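Local coordinates for putative glucoamylase (Bacteroides uniformis, PDB 4GL3), which is a putative glucoamylase, probably a glycoside hydrolase acting on glucose-containing glycans, at residues A34-H42 / A49-S57; F88-Y97 / W101-T112. One frame throughout, in Å; residues are numbered along the deposited sequence. Where two conformers were deposited one is given.

Contact 1: A34-H42 / A49-S57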
ATOM      1  N   ALA A  34      -0.742  17.741   1.596  1.00 29.93           N
ATOM      2  CA  ALA A  34      -1.881  17.182   2.313  1.00 31.10           C
ATOM      3  C   ALA A  34      -2.961  18.209   2.453  1.00 31.22           C
ATOM      4  O   ALA A  34      -2.694  19.406   2.505  1.00 29.44           O
ATOM      5  CB  ALA A  34      -1.478  16.696   3.699  1.00 28.77           C
ATOM      6  N   HIS A  35      -4.210  17.755   2.513  1.00 27.96           N
ATOM      7  CA  HIS A  35      -5.299  18.689   2.813  1.00 26.14           C
ATOM      8  C   HIS A  35      -5.011  19.431   4.139  1.00 27.38           C
ATOM      9  O   HIS A  35      -4.730  18.792   5.134  1.00 27.26           O
ATOM     10  CB  HIS A  35      -6.640  17.957   2.926  1.00 26.56           C
ATOM     11  CG  HIS A  35      -7.153  17.435   1.632  1.00 26.79           C
ATOM     12  ND1 HIS A  35      -8.014  18.157   0.824  1.00 27.77           N
ATOM     13  CD2 HIS A  35      -6.940  16.251   1.012  1.00 25.08           C
ATOM     14  CE1 HIS A  35      -8.282  17.436  -0.252  1.00 36.08           C
ATOM     15  NE2 HIS A  35      -7.621  16.286  -0.174  1.00 27.72           N
ATOM     16  N   PRO A  36      -5.117  20.761   4.161  1.00 29.31           N
ATOM     17  CA  PRO A  36      -4.763  21.425   5.419  1.00 36.23           C
ATOM     18  C   PRO A  36      -5.740  21.176   6.577  1.00 34.92           C
ATOM     19  O   PRO A  36      -5.341  21.254   7.728  1.00 32.53           O
ATOM     20  CB  PRO A  36      -4.747  22.937   5.052  1.00 40.15           C
ATOM     21  CG  PRO A  36      -4.703  22.993   3.564  1.00 41.06           C
ATOM     22  CD  PRO A  36      -5.375  21.724   3.074  1.00 36.50           C
ATOM     23  N   GLU A  37      -7.005  20.912   6.283  1.00 30.65           N
ATOM     24  CA  GLU A  37      -8.033  20.811   7.320  1.00 34.55           C
ATOM     25  C   GLU A  37      -7.899  19.469   8.006  1.00 32.88           C
ATOM     26  O   GLU A  37      -8.194  19.356   9.175  1.00 35.50           O
ATOM     27  CB  GLU A  37      -9.469  20.971   6.725  1.00 40.43           C
ATOM     28  CG  GLU A  37      -9.726  22.292   5.956  1.00 49.05           C
ATOM     29  CD  GLU A  37      -9.103  22.391   4.526  1.00 51.78           C
ATOM     30  OE1 GLU A  37      -8.453  21.424   4.017  1.00 39.54           O
ATOM     31  OE2 GLU A  37      -9.293  23.453   3.886  1.00 53.25           O
ATOM     32  N   SER A  38      -7.439  18.450   7.281  1.00 28.63           N
ATOM     33  CA  SER A  38      -7.494  17.087   7.783  1.00 27.76           C
ATOM     34  C   SER A  38      -6.162  16.364   7.889  1.00 28.60           C
ATOM     35  O   SER A  38      -6.084  15.395   8.635  1.00 28.90           O
ATOM     36  CB  SER A  38      -8.402  16.251   6.879  1.00 29.38           C
ATOM     37  OG  SER A  38      -7.941  16.224   5.523  1.00 26.36           O
ATOM     38  N   GLY A  39      -5.154  16.781   7.099  1.00 26.06           N
ATOM     39  CA  GLY A  39      -3.895  16.031   6.942  1.00 29.66           C
ATOM     40  C   GLY A  39      -3.953  14.845   5.990  1.00 29.27           C
ATOM     41  O   GLY A  39      -2.945  14.146   5.769  1.00 27.46           O
ATOM     42  N   LEU A  40      -5.117  14.602   5.412  1.00 25.10           N
ATOM     43  CA  LEU A  40      -5.284  13.488   4.493  1.00 23.88           C
ATOM     44  C   LEU A  40      -4.657  13.786   3.126  1.00 24.93           C
ATOM     45  O   LEU A  40      -4.444  14.954   2.736  1.00 22.70           O
ATOM     46  CB  LEU A  40      -6.777  13.109   4.334  1.00 24.19           C
ATOM     47  CG  LEU A  40      -7.569  12.659   5.564  1.00 26.12           C
ATOM     48  CD1 LEU A  40      -9.062  12.438   5.237  1.00 26.14           C
ATOM     49  CD2 LEU A  40      -6.913  11.402   6.179  1.00 24.28           C
ATOM     50  N   ALA A  41      -4.329  12.702   2.430  1.00 24.08           N
ATOM     51  CA  ALA A  41      -3.661  12.752   1.136  1.00 25.13           C
ATOM     52  C   ALA A  41      -4.663  12.877   0.004  1.00 25.07           C
ATOM     53  O   ALA A  41      -5.743  12.253   0.016  1.00 25.55           O
ATOM     54  CB  ALA A  41      -2.810  11.485   0.948  1.00 22.47           C
ATOM     55  N   HIS A  42      -4.342  13.720  -0.963  1.00 24.57           N
ATOM     56  CA  HIS A  42      -5.052  13.748  -2.231  1.00 24.32           C
ATOM     57  C   HIS A  42      -4.847  12.416  -2.976  1.00 27.82           C
ATOM     58  O   HIS A  42      -3.772  11.795  -2.908  1.00 24.55           O
ATOM     59  CB  HIS A  42      -4.532  14.858  -3.145  1.00 27.80           C
ATOM     60  CG  HIS A  42      -4.999  16.223  -2.797  1.00 31.59           C
ATOM     61  ND1 HIS A  42      -4.322  17.046  -1.920  1.00 40.97           N
ATOM     62  CD2 HIS A  42      -6.046  16.938  -3.253  1.00 28.34           C
ATOM     63  CE1 HIS A  42      -4.964  18.193  -1.825  1.00 33.27           C
ATOM     64  NE2 HIS A  42      -6.014  18.153  -2.624  1.00 36.57           N
ATOM     65  N   ALA A  49      -9.787  19.520  -6.207  1.00 42.69           N
ATOM     66  CA  ALA A  49      -9.194  20.172  -5.044  1.00 39.00           C
ATOM     67  C   ALA A  49      -9.715  19.482  -3.753  1.00 34.70           C
ATOM     68  O   ALA A  49      -9.170  19.661  -2.690  1.00 35.40           O
ATOM     69  CB  ALA A  49      -9.534  21.657  -5.058  1.00 43.08           C
ATOM     70  N   GLU A  50     -10.774  18.680  -3.854  1.00 31.11           N
ATOM     71  CA  GLU A  50     -11.535  18.247  -2.676  1.00 34.86           C
ATOM     72  C   GLU A  50     -11.317  16.804  -2.228  1.00 28.62           C
ATOM     73  O   GLU A  50     -11.732  16.451  -1.120  1.00 28.31           O
ATOM     74  CB  GLU A  50     -13.038  18.386  -2.977  1.00 44.61           C
ATOM     75  CG  GLU A  50     -13.466  19.747  -3.529  1.00 62.61           C
ATOM     76  CD  GLU A  50     -13.459  20.813  -2.443  1.00 78.31           C
ATOM     77  OE1 GLU A  50     -14.260  20.713  -1.488  1.00 82.46           O
ATOM     78  OE2 GLU A  50     -12.654  21.759  -2.530  1.00 77.77           O
ATOM     79  N   THR A  51     -10.761  15.965  -3.098  1.00 25.78           N
ATOM     80  CA  THR A  51     -10.714  14.511  -2.887  1.00 26.55           C
ATOM     81  C   THR A  51      -9.558  14.034  -2.037  1.00 26.39           C
ATOM     82  O   THR A  51      -8.412  14.368  -2.311  1.00 30.10           O
ATOM     83  CB  THR A  51     -10.600  13.796  -4.231  1.00 30.33           C
ATOM     84  OG1 THR A  51     -11.630  14.307  -5.036  1.00 28.79           O
ATOM     85  CG2 THR A  51     -10.738  12.224  -4.097  1.00 22.14           C
ATOM     86  N   ALA A  52      -9.875  13.300  -0.982  1.00 24.69           N
ATOM     87  CA  ALA A  52      -8.880  12.610  -0.137  1.00 22.98           C
ATOM     88  C   ALA A  52      -9.094  11.124  -0.340  1.00 24.40           C
ATOM     89  O   ALA A  52     -10.234  10.652  -0.496  1.00 22.76           O
ATOM     90  CB  ALA A  52      -9.070  12.972   1.317  1.00 19.57           C
ATOM     91  N   THR A  53      -8.015  10.362  -0.362  1.00 21.85           N
ATOM     92  CA  THR A  53      -8.131   8.920  -0.480  1.00 20.67           C
ATOM     93  C   THR A  53      -7.733   8.226   0.805  1.00 22.97           C
ATOM     94  O   THR A  53      -6.697   8.523   1.403  1.00 22.26           O
ATOM     95  CB  THR A  53      -7.398   8.423  -1.729  1.00 22.91           C
ATOM     96  OG1 THR A  53      -7.702   7.039  -1.922  1.00 30.11           O
ATOM     97  CG2 THR A  53      -5.866   8.707  -1.643  1.00 21.32           C
ATOM     98  N   ILE A  54      -8.564   7.299   1.265  1.00 24.09           N
ATOM     99  CA  ILE A  54      -8.330   6.687   2.589  1.00 20.41           C
ATOM    100  C   ILE A  54      -7.152   5.737   2.645  1.00 23.54           C
ATOM    101  O   ILE A  54      -6.392   5.799   3.631  1.00 20.10           O
ATOM    102  CB  ILE A  54      -9.629   6.058   3.168  1.00 20.94           C
ATOM    103  CG1 ILE A  54     -10.575   7.206   3.646  1.00 21.88           C
ATOM    104  CG2 ILE A  54      -9.373   5.028   4.274  1.00 18.71           C
ATOM    105  CD1 ILE A  54     -10.225   7.948   4.958  1.00 20.66           C
ATOM    106  N   GLY A  55      -7.025   4.819   1.686  1.00 18.62           N
ATOM    107  CA  GLY A  55      -5.888   3.889   1.634  1.00 23.30           C
ATOM    108  C   GLY A  55      -4.549   4.611   1.473  1.00 25.48           C
ATOM    109  O   GLY A  55      -3.577   4.360   2.208  1.00 24.64           O
ATOM    110  N   GLY A  56      -4.526   5.539   0.535  1.00 23.18           N
ATOM    111  CA  GLY A  56      -3.365   6.420   0.320  1.00 24.04           C
ATOM    112  C   GLY A  56      -3.049   7.260   1.543  1.00 25.82           C
ATOM    113  O   GLY A  56      -1.886   7.517   1.819  1.00 24.31           O
ATOM    114  N   SER A  57      -4.063   7.722   2.270  1.00 22.87           N
ATOM    115  CA  SER A  57      -3.800   8.490   3.510  1.00 23.48           C
ATOM    116  C   SER A  57      -3.180   7.582   4.569  1.00 27.09           C
ATOM    117  O   SER A  57      -2.334   8.018   5.362  1.00 26.63           O
ATOM    118  CB  SER A  57      -5.043   9.190   4.030  1.00 23.29           C
ATOM    119  OG  SER A  57      -5.476  10.188   3.092  1.00 23.84           O
TER
HETATM  120  O   HOH W   1      -2.451  11.036   5.365  1.00 41.21           O
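The loop after helix 15-27 packs here against strand 51-53 and the first turn of helix 54-69: H35 is hydrogen-bonded to T51, and A41 to T53 and S57. T53 N donates to A41 O at 3.0 Å, nearly straight down the carbonyl bond. At the helix start, S57 OG is gripped twice. It accepts from A41 N at 2.8 Å and donates to T53 O at 2.7 Å, one helical turn back. S57 N also donates to T53 O, from the opposite face of that carbonyl. With OG lying beside its own backbone N (chi1 -65°), S57 can serve the helix and the loop together.

Strand 51-53 is an outer strand of a small antiparallel sheet, and its other side pairs with strand 104-106. The bonds above therefore tie loop 34-42 to that sheet and to the helix that follows it. H35 reaches the strand with its ring. H35 NE2 donates to T51 O at 3.0 Å, in the ring plane but from above the carbonyl plane. H42 CE1 lies over one face of the H35 ring, 3.6 Å above its plane. H42 itself is held mainly by ND1 on F33 O, and its NE2 makes only a weak bond to A49 O. An alanine at H35 takes away the imidazole, which would probably leave T51 O without this donor and open a gap under H42 CE1.

L40 packs against both strand and helix. Its CB meets A52 CB at 3.8 Å, and its CD2 lies 3.6 Å from S57 CB. F88 and M105 also touch the L40 side chain. A water lies within hydrogen-bonding distance of both G39 O and S57 O.

Contact 2: F88-Y97 / W101-T112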
ATOM      1  N   PHE A  88      -9.763  13.975  12.786  1.00 26.31           N
ATOM      2  CA  PHE A  88     -10.636  14.089  11.631  1.00 27.29           C
ATOM      3  C   PHE A  88     -11.331  12.762  11.276  1.00 23.25           C
ATOM      4  O   PHE A  88     -12.536  12.734  10.979  1.00 25.96           O
ATOM      5  CB  PHE A  88      -9.839  14.582  10.436  1.00 26.29           C
ATOM      6  CG  PHE A  88     -10.690  15.030   9.275  1.00 25.33           C
ATOM      7  CD1 PHE A  88     -11.147  16.352   9.189  1.00 28.67           C
ATOM      8  CD2 PHE A  88     -10.979  14.159   8.249  1.00 27.19           C
ATOM      9  CE1 PHE A  88     -11.894  16.757   8.101  1.00 33.57           C
ATOM     10  CE2 PHE A  88     -11.728  14.570   7.160  1.00 26.01           C
ATOM     11  CZ  PHE A  88     -12.176  15.859   7.084  1.00 28.14           C
ATOM     12  N   LEU A  89     -10.582  11.670  11.281  1.00 23.67           N
ATOM     13  CA  LEU A  89     -11.124  10.385  10.930  1.00 23.76           C
ATOM     14  C   LEU A  89     -12.151   9.874  11.969  1.00 24.13           C
ATOM     15  O   LEU A  89     -13.052   9.108  11.616  1.00 22.85           O
ATOM     16  CB  LEU A  89     -10.032   9.332  10.750  1.00 21.11           C
ATOM     17  CG  LEU A  89      -9.053   9.484   9.610  1.00 25.53           C
ATOM     18  CD1 LEU A  89      -7.870   8.551   9.793  1.00 24.17           C
ATOM     19  CD2 LEU A  89      -9.790   9.245   8.287  1.00 23.48           C
ATOM     20  N   SER A  90     -11.989  10.265  13.240  1.00 22.05           N
ATOM     21  CA  SER A  90     -12.859   9.791  14.272  1.00 22.64           C
ATOM     22  C   SER A  90     -14.065  10.733  14.498  1.00 24.45           C
ATOM     23  O   SER A  90     -14.946  10.401  15.254  1.00 24.38           O
ATOM     24  CB  SER A  90     -12.080   9.603  15.622  1.00 24.70           C
ATOM     25  OG  SER A  90     -11.480  10.817  16.037  1.00 25.94           O
ATOM     26  N   ASP A  91     -14.064  11.924  13.911  1.00 24.23           N
ATOM     27  CA  ASP A  91     -15.111  12.904  14.155  1.00 27.67           C
ATOM     28  C   ASP A  91     -16.463  12.309  13.716  1.00 25.49           C
ATOM     29  O   ASP A  91     -16.533  11.681  12.687  1.00 23.06           O
ATOM     30  CB  ASP A  91     -14.823  14.166  13.342  1.00 27.03           C
ATOM     31  CG  ASP A  91     -15.685  15.333  13.759  1.00 33.30           C
ATOM     32  OD1 ASP A  91     -16.923  15.310  13.694  1.00 31.47           O
ATOM     33  OD2 ASP A  91     -15.095  16.295  14.166  1.00 44.26           O
ATOM     34  N   LYS A  92     -17.488  12.467  14.530  1.00 26.56           N
ATOM     35  CA  LYS A  92     -18.839  11.964  14.204  0.50 26.42           C
ATOM     36  C   LYS A  92     -19.413  12.554  12.895  1.00 25.97           C
ATOM     37  O   LYS A  92     -20.296  11.966  12.271  1.00 25.82           O
ATOM     38  CB  LYS A  92     -19.793  12.198  15.400  0.50 25.06           C
ATOM     39  CG  LYS A  92     -20.000  13.660  15.834  0.50 25.89           C
ATOM     40  CD  LYS A  92     -20.789  13.817  17.159  0.50 24.75           C
ATOM     41  CE  LYS A  92     -20.980  15.304  17.563  0.50 24.29           C
ATOM     42  NZ  LYS A  92     -22.340  15.753  18.046  0.50 24.62           N
ATOM     43  N   ASN A  93     -18.896  13.711  12.469  1.00 27.45           N
ATOM     44  CA  ASN A  93     -19.312  14.357  11.205  1.00 29.03           C
ATOM     45  C   ASN A  93     -18.567  13.880   9.944  1.00 27.90           C
ATOM     46  O   ASN A  93     -18.966  14.174   8.821  1.00 29.52           O
ATOM     47  CB  ASN A  93     -19.235  15.862  11.378  1.00 29.27           C
ATOM     48  CG  ASN A  93     -20.212  16.334  12.471  1.00 38.51           C
ATOM     49  OD1 ASN A  93     -21.338  15.864  12.524  1.00 34.27           O
ATOM     50  ND2 ASN A  93     -19.746  17.154  13.395  1.00 34.96           N
ATOM     51  N   THR A  94     -17.513  13.103  10.151  1.00 24.19           N
ATOM     52  CA  THR A  94     -16.828  12.407   9.060  1.00 25.58           C
ATOM     53  C   THR A  94     -17.538  11.108   8.821  1.00 23.56           C
ATOM     54  O   THR A  94     -17.679  10.305   9.740  1.00 24.16           O
ATOM     55  CB  THR A  94     -15.358  12.154   9.466  1.00 24.57           C
ATOM     56  OG1 THR A  94     -14.726  13.435   9.607  1.00 23.03           O
ATOM     57  CG2 THR A  94     -14.638  11.291   8.457  1.00 21.05           C
ATOM     58  N   ASP A  95     -17.963  10.867   7.581  1.00 25.30           N
ATOM     59  CA  ASP A  95     -18.737   9.672   7.269  1.00 21.24           C
ATOM     60  C   ASP A  95     -17.988   8.377   7.516  1.00 21.40           C
ATOM     61  O   ASP A  95     -16.803   8.207   7.105  1.00 20.89           O
ATOM     62  CB  ASP A  95     -19.212   9.706   5.822  1.00 24.60           C
ATOM     63  CG  ASP A  95     -20.304  10.736   5.579  1.00 28.43           C
ATOM     64  OD1 ASP A  95     -21.044  11.084   6.518  1.00 29.37           O
ATOM     65  OD2 ASP A  95     -20.416  11.215   4.436  1.00 25.46           O
ATOM     66  N   SER A  96     -18.704   7.453   8.154  1.00 19.55           N
ATOM     67  CA  SER A  96     -18.248   6.096   8.362  1.00 20.83           C
ATOM     68  C   SER A  96     -19.440   5.134   8.418  1.00 20.30           C
ATOM     69  O   SER A  96     -20.573   5.544   8.690  1.00 19.57           O
ATOM     70  CB  SER A  96     -17.405   5.960   9.651  1.00 20.35           C
ATOM     71  OG  SER A  96     -18.101   6.276  10.851  1.00 22.37           O
ATOM     72  N   TYR A  97     -19.154   3.863   8.166  1.00 19.44           N
ATOM     73  CA  TYR A  97     -20.157   2.819   8.017  1.00 20.08           C
ATOM     74  C   TYR A  97     -19.616   1.569   8.691  1.00 19.92           C
ATOM     75  O   TYR A  97     -18.684   0.996   8.225  1.00 20.79           O
ATOM     76  CB  TYR A  97     -20.530   2.567   6.540  1.00 19.45           C
ATOM     77  CG  TYR A  97     -20.667   3.860   5.753  1.00 20.20           C
ATOM     78  CD1 TYR A  97     -19.534   4.463   5.179  1.00 24.38           C
ATOM     79  CD2 TYR A  97     -21.910   4.476   5.584  1.00 20.31           C
ATOM     80  CE1 TYR A  97     -19.652   5.660   4.474  1.00 22.53           C
ATOM     81  CE2 TYR A  97     -22.047   5.687   4.886  1.00 20.28           C
ATOM     82  CZ  TYR A  97     -20.905   6.262   4.317  1.00 20.72           C
ATOM     83  OH  TYR A  97     -20.978   7.473   3.689  1.00 21.12           O
ATOM     84  N   TRP A 101     -14.412   3.498   6.608  1.00 18.62           N
ATOM     85  CA  TRP A 101     -14.587   4.659   5.731  1.00 19.68           C
ATOM     86  C   TRP A 101     -14.775   4.245   4.280  1.00 17.28           C
ATOM     87  O   TRP A 101     -14.459   3.101   3.894  1.00 19.33           O
ATOM     88  CB  TRP A 101     -13.367   5.608   5.869  1.00 19.77           C
ATOM     89  CG  TRP A 101     -13.061   5.983   7.305  1.00 18.63           C
ATOM     90  CD1 TRP A 101     -13.664   6.940   8.035  1.00 22.79           C
ATOM     91  CD2 TRP A 101     -12.079   5.370   8.177  1.00 20.32           C
ATOM     92  NE1 TRP A 101     -13.088   7.016   9.309  1.00 21.32           N
ATOM     93  CE2 TRP A 101     -12.131   6.039   9.406  1.00 22.09           C
ATOM     94  CE3 TRP A 101     -11.160   4.344   8.021  1.00 21.23           C
ATOM     95  CZ2 TRP A 101     -11.332   5.687  10.458  1.00 21.17           C
ATOM     96  CZ3 TRP A 101     -10.360   3.980   9.081  1.00 23.52           C
ATOM     97  CH2 TRP A 101     -10.425   4.673  10.274  1.00 19.18           C
ATOM     98  N   ALA A 102     -15.273   5.203   3.496  1.00 20.03           N
ATOM     99  CA  ALA A 102     -15.297   5.158   2.044  1.00 18.04           C
ATOM    100  C   ALA A 102     -13.872   5.215   1.421  1.00 25.05           C
ATOM    101  O   ALA A 102     -12.882   5.517   2.110  1.00 23.07           O
ATOM    102  CB  ALA A 102     -16.223   6.246   1.468  1.00 16.17           C
ATOM    103  N   HIS A 103     -13.767   4.817   0.148  1.00 21.60           N
ATOM    104  CA  HIS A 103     -12.522   4.914  -0.621  1.00 20.12           C
ATOM    105  C   HIS A 103     -12.120   6.404  -0.681  1.00 22.19           C
ATOM    106  O   HIS A 103     -10.985   6.755  -0.380  1.00 22.66           O
ATOM    107  CB  HIS A 103     -12.759   4.279  -1.977  1.00 21.21           C
ATOM    108  CG  HIS A 103     -11.562   4.198  -2.885  1.00 23.55           C
ATOM    109  ND1 HIS A 103     -11.546   3.356  -3.992  1.00 24.34           N
ATOM    110  CD2 HIS A 103     -10.380   4.865  -2.899  1.00 27.21           C
ATOM    111  CE1 HIS A 103     -10.385   3.500  -4.625  1.00 27.95           C
ATOM    112  NE2 HIS A 103      -9.665   4.415  -3.988  1.00 22.29           N
ATOM    113  N   TRP A 104     -13.050   7.257  -1.097  1.00 19.30           N
ATOM    114  CA  TRP A 104     -12.814   8.697  -1.206  1.00 20.22           C
ATOM    115  C   TRP A 104     -13.726   9.470  -0.255  1.00 24.31           C
ATOM    116  O   TRP A 104     -14.877   9.103  -0.079  1.00 20.91           O
ATOM    117  CB  TRP A 104     -13.117   9.173  -2.622  1.00 23.15           C
ATOM    118  CG  TRP A 104     -12.090   8.822  -3.663  1.00 23.55           C
ATOM    119  CD1 TRP A 104     -10.878   8.291  -3.465  1.00 25.07           C
ATOM    120  CD2 TRP A 104     -12.216   9.034  -5.067  1.00 24.49           C
ATOM    121  NE1 TRP A 104     -10.215   8.150  -4.661  1.00 25.69           N
ATOM    122  CE2 TRP A 104     -11.021   8.596  -5.663  1.00 28.07           C
ATOM    123  CE3 TRP A 104     -13.230   9.556  -5.879  1.00 27.60           C
ATOM    124  CZ2 TRP A 104     -10.789   8.655  -7.042  1.00 30.90           C
ATOM    125  CZ3 TRP A 104     -12.998   9.642  -7.262  1.00 32.43           C
ATOM    126  CH2 TRP A 104     -11.784   9.181  -7.823  1.00 33.08           C
HETATM  127  N   MSE A 105     -13.193  10.528   0.337  1.00 24.86           N
HETATM  128  CA  MSE A 105     -13.973  11.521   1.072  1.00 22.15           C
HETATM  129  C   MSE A 105     -13.462  12.928   0.808  1.00 24.18           C
HETATM  130  O   MSE A 105     -12.322  13.137   0.296  1.00 25.04           O
HETATM  131  CB  MSE A 105     -13.941  11.266   2.603  1.00 24.08           C
HETATM  132  CG  MSE A 105     -12.606  11.301   3.227  1.00 25.14           C
HETATM  133 SE   MSE A 105     -12.634  11.278   5.193  0.75 20.46          SE
HETATM  134  CE  MSE A 105     -13.598   9.629   5.426  1.00 20.41           C
ATOM    135  N   ASN A 106     -14.315  13.895   1.114  1.00 22.29           N
ATOM    136  CA  ASN A 106     -13.938  15.272   0.968  1.00 23.46           C
ATOM    137  C   ASN A 106     -12.915  15.580   2.064  1.00 25.81           C
ATOM    138  O   ASN A 106     -13.206  15.383   3.238  1.00 23.41           O
ATOM    139  CB  ASN A 106     -15.170  16.140   1.044  1.00 23.97           C
ATOM    140  CG  ASN A 106     -14.884  17.597   0.853  1.00 29.58           C
ATOM    141  OD1 ASN A 106     -14.091  18.197   1.593  1.00 24.45           O
ATOM    142  ND2 ASN A 106     -15.577  18.208  -0.092  1.00 26.93           N
ATOM    143  N   GLY A 107     -11.730  16.046   1.675  1.00 27.07           N
ATOM    144  CA  GLY A 107     -10.634  16.299   2.625  1.00 26.87           C
ATOM    145  C   GLY A 107     -10.813  17.511   3.546  1.00 28.18           C
ATOM    146  O   GLY A 107     -10.054  17.699   4.461  1.00 26.61           O
ATOM    147  N   LYS A 108     -11.834  18.328   3.284  1.00 28.17           N
ATOM    148  CA  LYS A 108     -12.220  19.408   4.166  1.00 30.54           C
ATOM    149  C   LYS A 108     -13.435  19.031   5.037  1.00 33.75           C
ATOM    150  O   LYS A 108     -13.417  19.292   6.199  1.00 29.22           O
ATOM    151  CB  LYS A 108     -12.563  20.688   3.391  1.00 39.76           C
ATOM    152  CG  LYS A 108     -11.633  21.055   2.236  1.00 54.40           C
ATOM    153  CD  LYS A 108     -12.108  22.356   1.562  1.00 73.50           C
ATOM    154  CE  LYS A 108     -11.064  23.002   0.649  1.00 73.47           C
ATOM    155  NZ  LYS A 108     -10.432  22.039  -0.299  1.00 62.69           N
ATOM    156  N   THR A 109     -14.478  18.420   4.500  1.00 27.59           N
ATOM    157  CA  THR A 109     -15.709  18.206   5.266  1.00 25.36           C
ATOM    158  C   THR A 109     -15.873  16.796   5.808  1.00 27.48           C
ATOM    159  O   THR A 109     -16.703  16.544   6.668  1.00 27.61           O
ATOM    160  CB  THR A 109     -16.949  18.467   4.388  1.00 27.63           C
ATOM    161  OG1 THR A 109     -16.973  17.468   3.334  1.00 27.89           O
ATOM    162  CG2 THR A 109     -16.924  19.943   3.849  1.00 26.63           C
ATOM    163  N   GLY A 110     -15.112  15.854   5.288  1.00 25.77           N
ATOM    164  CA  GLY A 110     -15.228  14.470   5.725  1.00 23.64           C
ATOM    165  C   GLY A 110     -16.428  13.702   5.164  1.00 24.93           C
ATOM    166  O   GLY A 110     -16.685  12.593   5.611  1.00 23.16           O
ATOM    167  N   LYS A 111     -17.153  14.268   4.199  1.00 20.78           N
ATOM    168  CA  LYS A 111     -18.279  13.588   3.593  1.00 21.78           C
ATOM    169  C   LYS A 111     -17.813  12.620   2.489  1.00 23.23           C
ATOM    170  O   LYS A 111     -16.910  12.913   1.699  1.00 25.42           O
ATOM    171  CB  LYS A 111     -19.304  14.626   3.072  1.00 22.67           C
ATOM    172  CG  LYS A 111     -19.797  15.613   4.139  1.00 32.10           C
ATOM    173  CD  LYS A 111     -20.358  14.915   5.418  1.00 30.65           C
ATOM    174  CE  LYS A 111     -20.825  15.919   6.500  1.00 36.45           C
ATOM    175  NZ  LYS A 111     -21.217  15.225   7.790  1.00 34.10           N
ATOM    176  N   THR A 112     -18.413  11.442   2.437  1.00 21.69           N
ATOM    177  CA  THR A 112     -18.081  10.472   1.420  1.00 20.39           C
ATOM    178  C   THR A 112     -18.228  11.050   0.028  1.00 21.63           C
ATOM    179  O   THR A 112     -19.172  11.767  -0.234  1.00 21.79           O
ATOM    180  CB  THR A 112     -18.978   9.232   1.561  1.00 22.27           C
ATOM    181  OG1 THR A 112     -18.641   8.598   2.807  1.00 19.97           O
ATOM    182  CG2 THR A 112     -18.792   8.249   0.354  1.00 19.85           C
TER
HETATM  183  O   HOH W   2     -22.609  15.266  10.467  1.00 37.29           O
HETATM  184  O   HOH W   3     -15.802  15.934   9.785  1.00 33.28           O
HETATM  185  O   HOH W   4     -16.360   7.815   4.323  1.00 20.40           O
HETATM  186  O   HOH W   5     -22.647  13.299   7.080  1.00 49.76           O
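The D95 carboxylate and the K111 ammonium each hold backbone of the other segment, fixing the loop after helix 75-90 against the hairpin of strands 104-106 and 112-113. T112 N donates to D95 OD2 at 2.8 Å, on the anti side of the carboxylate and 20° out of its plane. D95 N in turn donates to G110 O. K111 bends at chi2 (-53°), which brings NZ back to N93 O at 2.7 Å, in the carbonyl plane on a lone pair.

Within the hairpin turn, N106 OD1 accepts from K108 N and T109 N, an Asx motif. Further out, the hydroxyls of Y97 and T112 share a hydrogen bond.

At the helix end, W101 NE1 donates to L89 O at 3.1 Å, close to the indole plane. L89 CD2 sits over the five-membered ring in a CH-pi contact. M105, a selenomethionine, puts SE at the F88 ring edge, a Met-aromatic contact. Its CE meets T94 CG2 at 3.6 Å. F88 CZ packs 3.4 Å from G110 N. G110 has positive phi, and a CB there would clash with T94 OG1, which donates to F88 O at 2.7 Å.

Contact 1 closes before contact 2 opens along the chain, and their centres lie 10 Å apart. Helix 54-69 leads out of contact 1, and the next helix, 75-90, leads into contact 2. The two contacts share one antiparallel sheet, ordered 51-53, 104-106, 112-113. Strand 51-53 of contact 1 pairs with strand 104-106 of contact 2, and A52 N lies 2.8 Å from M105 O. S38 OG bonds to G107 O, so loop 34-42 also reaches the hairpin turn. I54 packs against W101 and M105. The start of helix 54-69 and the end of helix 75-90 both pack beside this sheet, I54 touching L89 directly.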